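Local coordinates for surface-associated protein CshB (Streptococcus gordonii, PDB 6YZG), which probably mediates streptococcal adhesion by binding host fibronectin, as a cell-wall-anchored surface protein of which this chain contains the non-repetitive domain 2, at residues N70-Y78 with L198-W207. Sequence-based numbering, arbitrary orientation.
Sequences NGFLTSAPY and LILKDKSVDW
Asp-202 OD1 is gripped by three donors: the hydroxyl OG1 of Thr-74, at 2.7 Å, and both the backbone N and the hydroxyl OG of Ser-204. The two Ser-204 groups approach tilted somewhat out of the carboxylate plane, OG on the syn side and N on the anti side, the latter closing an Asx turn. Thr-74 instead comes down on the carboxylate from above: OG1 meets OD1 81° out of its plane, and Thr-74 N reaches Asp-202 OD2 at 3.0 Å in a nearly straight bond (165°). One threonine thus holds both oxygens of a buried carboxylate, and the three donors on OD1 would be expected to favour its charged form. A water donates to Thr-74 OG1 and accepts from Lys-203 N, adding a water-mediated link between the segments.

Ser-75, next in the type I turn from Leu-73 to Ala-76, puts OG between its backbone N and carbonyl carbon (chi1 54°), where it donates to Leu-198 O at 2.8 Å. CB of Ser-75 packs against CB of Lys-201, 3.8 Å away. Leu-73 provides the apolar half: CD2 lies obliquely against the six-membered ring of Trp-207, 3.7 Å from CH2, while CD1 rests on CA of Ile-199. The indole is held between CG1 of Ile-199 and CG1 of Val-205 on opposite faces, and NE1 of Trp-207 bonds in the ring plane to Asp-202 O at 2.9 Å.

Within the non-repetitive domain 2, the contact joins regions 120 residues apart, docking the turn after strand 71-72 onto the weakly bonded helical turn at 198-201 and the loop that follows. Arg-195 of the second subunit packs on Leu-198 and Pro-77. Asn-120 of strand 119-131 touches Leu-73 and Trp-207, and Phe-153 of strand 153-158 packs on Ile-199 and Trp-207.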
loop_
_atom_site.group_PDB
_atom_site.type_symbol
_atom_site.label_atom_id
_atom_site.label_comp_id
_atom_site.label_asym_id
_atom_site.label_seq_id
_atom_site.Cartn_x
_atom_site.Cartn_y
_atom_site.Cartn_z
ATOM N N ASN A 70 -19.584 -9.913 15.582
ATOM C CA ASN A 70 -18.385 -9.097 15.313
ATOM C C ASN A 70 -17.273 -9.507 16.267
ATOM O O ASN A 70 -17.541 -9.683 17.475
ATOM C CB ASN A 70 -18.664 -7.615 15.400
ATOM C CG ASN A 70 -19.508 -7.136 14.234
ATOM O OD1 ASN A 70 -19.671 -7.822 13.216
ATOM N ND2 ASN A 70 -19.963 -5.893 14.386
ATOM N N GLY A 71 -16.066 -9.621 15.787
ATOM C CA GLY A 71 -14.964 -9.854 16.723
ATOM C C GLY A 71 -13.677 -10.093 15.969
ATOM O O GLY A 71 -13.512 -9.687 14.814
ATOM N N PHE A 72 -12.682 -10.643 16.670
ATOM C CA PHE A 72 -11.366 -10.904 16.077
ATOM C C PHE A 72 -11.371 -12.103 15.123
ATOM O O PHE A 72 -12.167 -13.044 15.330
ATOM C CB PHE A 72 -10.367 -11.164 17.209
ATOM C CG PHE A 72 -10.211 -9.972 18.129
ATOM C CD1 PHE A 72 -9.559 -8.867 17.653
ATOM C CD2 PHE A 72 -10.642 -10.001 19.445
ATOM C CE1 PHE A 72 -9.369 -7.750 18.450
ATOM C CE2 PHE A 72 -10.439 -8.879 20.252
ATOM C CZ PHE A 72 -9.851 -7.758 19.737
ATOM N N LEU A 73 -10.443 -12.071 14.180
ATOM C CA LEU A 73 -10.098 -13.305 13.445
ATOM C C LEU A 73 -9.746 -14.400 14.466
ATOM O O LEU A 73 -9.029 -14.101 15.419
ATOM C CB LEU A 73 -8.977 -13.036 12.497
ATOM C CG LEU A 73 -9.253 -12.026 11.395
ATOM C CD1 LEU A 73 -7.962 -11.620 10.660
ATOM C CD2 LEU A 73 -10.275 -12.570 10.427
ATOM N N THR A 74 -10.222 -15.628 14.235
ATOM C CA THR A 74 -10.003 -16.695 15.214
ATOM C C THR A 74 -8.539 -17.099 15.199
ATOM O O THR A 74 -8.147 -17.798 16.171
ATOM C CB THR A 74 -10.932 -17.901 15.006
ATOM O OG1 THR A 74 -10.473 -18.670 13.873
ATOM C CG2 THR A 74 -12.375 -17.518 14.815
ATOM N N SER A 75 -7.763 -16.760 14.199
ATOM C CA SER A 75 -6.307 -16.979 14.138
ATOM C C SER A 75 -5.528 -15.924 14.913
ATOM O O SER A 75 -4.308 -16.085 15.077
ATOM C CB SER A 75 -5.876 -17.045 12.726
ATOM O OG SER A 75 -6.329 -15.854 12.032
ATOM N N ALA A 76 -6.132 -14.814 15.302
ATOM C CA ALA A 76 -5.424 -13.742 16.033
ATOM C C ALA A 76 -5.218 -14.149 17.484
ATOM O O ALA A 76 -6.091 -14.709 18.092
ATOM C CB ALA A 76 -6.196 -12.436 15.933
ATOM N N PRO A 77 -4.106 -13.693 18.107
ATOM C CA PRO A 77 -3.902 -13.946 19.542
ATOM C C PRO A 77 -4.913 -13.269 20.470
ATOM O O PRO A 77 -5.241 -13.766 21.524
ATOM C CB PRO A 77 -2.535 -13.341 19.822
ATOM C CG PRO A 77 -2.296 -12.337 18.713
ATOM C CD PRO A 77 -3.031 -12.909 17.490
ATOM N N TYR A 78 -5.549 -12.198 19.954
ATOM C CA TYR A 78 -6.575 -11.459 20.710
ATOM C C TYR A 78 -7.790 -12.312 20.954
ATOM O O TYR A 78 -8.510 -12.121 21.941
ATOM C CB TYR A 78 -7.101 -10.264 19.907
ATOM C CG TYR A 78 -6.161 -9.139 19.654
ATOM C CD1 TYR A 78 -5.438 -8.567 20.691
ATOM C CD2 TYR A 78 -6.018 -8.589 18.403
ATOM C CE1 TYR A 78 -4.611 -7.483 20.477
ATOM C CE2 TYR A 78 -5.229 -7.486 18.177
ATOM C CZ TYR A 78 -4.429 -6.997 19.199
ATOM O OH TYR A 78 -3.662 -5.911 18.959
ATOM N N LEU A 198 -2.392 -13.971 7.953
ATOM C CA LEU A 198 -3.142 -14.237 9.185
ATOM C C LEU A 198 -4.620 -14.580 8.894
ATOM O O LEU A 198 -5.249 -15.482 9.498
ATOM C CB LEU A 198 -3.053 -13.024 10.108
ATOM C CG LEU A 198 -3.867 -13.122 11.381
ATOM C CD1 LEU A 198 -3.230 -14.129 12.323
ATOM C CD2 LEU A 198 -3.989 -11.740 12.020
ATOM N N ILE A 199 -5.252 -13.851 7.972
ATOM C CA ILE A 199 -6.680 -13.994 7.694
ATOM C C ILE A 199 -6.963 -15.447 7.230
ATOM O O ILE A 199 -7.922 -16.061 7.696
ATOM C CB ILE A 199 -7.158 -12.904 6.733
ATOM C CG1 ILE A 199 -8.681 -13.017 6.684
ATOM C CG2 ILE A 199 -6.563 -13.004 5.357
ATOM C CD1 ILE A 199 -9.343 -11.748 6.193
ATOM N N LEU A 200 -6.127 -15.991 6.328
ATOM C CA LEU A 200 -6.376 -17.327 5.762
ATOM C C LEU A 200 -6.086 -18.419 6.774
ATOM O O LEU A 200 -6.604 -19.544 6.643
ATOM C CB LEU A 200 -5.577 -17.546 4.487
ATOM C CG LEU A 200 -5.881 -16.558 3.367
ATOM C CD1 LEU A 200 -5.144 -16.982 2.123
ATOM C CD2 LEU A 200 -7.363 -16.460 3.101
ATOM N N LYS A 201 -5.398 -18.073 7.840
ATOM C CA LYS A 201 -5.240 -19.014 8.959
ATOM C C LYS A 201 -6.507 -19.170 9.778
ATOM O O LYS A 201 -6.642 -20.165 10.549
ATOM C CB LYS A 201 -4.059 -18.652 9.863
ATOM C CG LYS A 201 -2.714 -18.630 9.168
ATOM C CD LYS A 201 -1.614 -18.205 10.063
ATOM C CE LYS A 201 -0.358 -17.976 9.266
ATOM N NZ LYS A 201 0.743 -17.572 10.166
ATOM N N ASP A 202 -7.496 -18.298 9.665
ATOM C CA ASP A 202 -8.799 -18.434 10.333
ATOM C C ASP A 202 -9.628 -19.385 9.485
ATOM O O ASP A 202 -10.118 -19.027 8.435
ATOM C CB ASP A 202 -9.465 -17.066 10.457
ATOM C CG ASP A 202 -10.773 -17.085 11.182
ATOM O OD1 ASP A 202 -11.334 -18.197 11.378
ATOM O OD2 ASP A 202 -11.301 -16.014 11.509
ATOM N N LYS A 203 -9.799 -20.595 9.978
ATOM C CA LYS A 203 -10.492 -21.657 9.240
ATOM C C LYS A 203 -11.982 -21.683 9.539
ATOM O O LYS A 203 -12.705 -22.608 9.018
ATOM C CB LYS A 203 -9.829 -23.010 9.577
ATOM C CG LYS A 203 -8.367 -23.115 9.236
ATOM C CD LYS A 203 -8.054 -22.868 7.836
ATOM C CE LYS A 203 -6.579 -23.084 7.573
ATOM N NZ LYS A 203 -6.244 -22.754 6.183
ATOM N N SER A 204 -12.510 -20.729 10.297
ATOM C CA SER A 204 -13.947 -20.640 10.604
ATOM C C SER A 204 -14.731 -20.038 9.416
ATOM O O SER A 204 -15.965 -20.145 9.427
ATOM C CB SER A 204 -14.181 -19.810 11.821
ATOM O OG SER A 204 -13.963 -18.393 11.554
ATOM N N VAL A 205 -14.065 -19.472 8.441
ATOM C CA VAL A 205 -14.685 -18.803 7.273
ATOM C C VAL A 205 -14.015 -19.266 5.984
ATOM O O VAL A 205 -12.775 -19.497 5.981
ATOM C CB VAL A 205 -14.557 -17.294 7.476
ATOM C CG1 VAL A 205 -15.038 -16.590 6.225
ATOM C CG2 VAL A 205 -15.247 -16.791 8.720
ATOM N N ASP A 206 -14.761 -19.348 4.906
ATOM C CA ASP A 206 -14.271 -19.547 3.540
ATOM C C ASP A 206 -13.981 -18.180 2.898
ATOM O O ASP A 206 -14.902 -17.547 2.345
ATOM C CB ASP A 206 -15.206 -20.385 2.693
ATOM C CG ASP A 206 -14.625 -20.622 1.297
ATOM O OD1 ASP A 206 -13.553 -20.097 0.974
ATOM O OD2 ASP A 206 -15.244 -21.414 0.552
ATOM N N TRP A 207 -12.780 -17.662 3.069
ATOM C CA TRP A 207 -12.443 -16.289 2.645
ATOM C C TRP A 207 -12.555 -16.201 1.141
ATOM O O TRP A 207 -12.739 -15.095 0.629
ATOM C CB TRP A 207 -11.031 -15.931 3.131
ATOM C CG TRP A 207 -10.971 -16.006 4.613
ATOM C CD1 TRP A 207 -10.408 -17.014 5.352
ATOM C CD2 TRP A 207 -11.657 -15.172 5.570
ATOM N NE1 TRP A 207 -10.634 -16.791 6.660
ATOM C CE2 TRP A 207 -11.373 -15.647 6.877
ATOM C CE3 TRP A 207 -12.444 -14.006 5.476
ATOM C CZ2 TRP A 207 -11.834 -15.074 8.048
ATOM C CZ3 TRP A 207 -12.892 -13.437 6.621
ATOM C CH2 TRP A 207 -12.640 -13.953 7.894
HETATM O O HOH W 1 -9.361 -21.163 12.870
#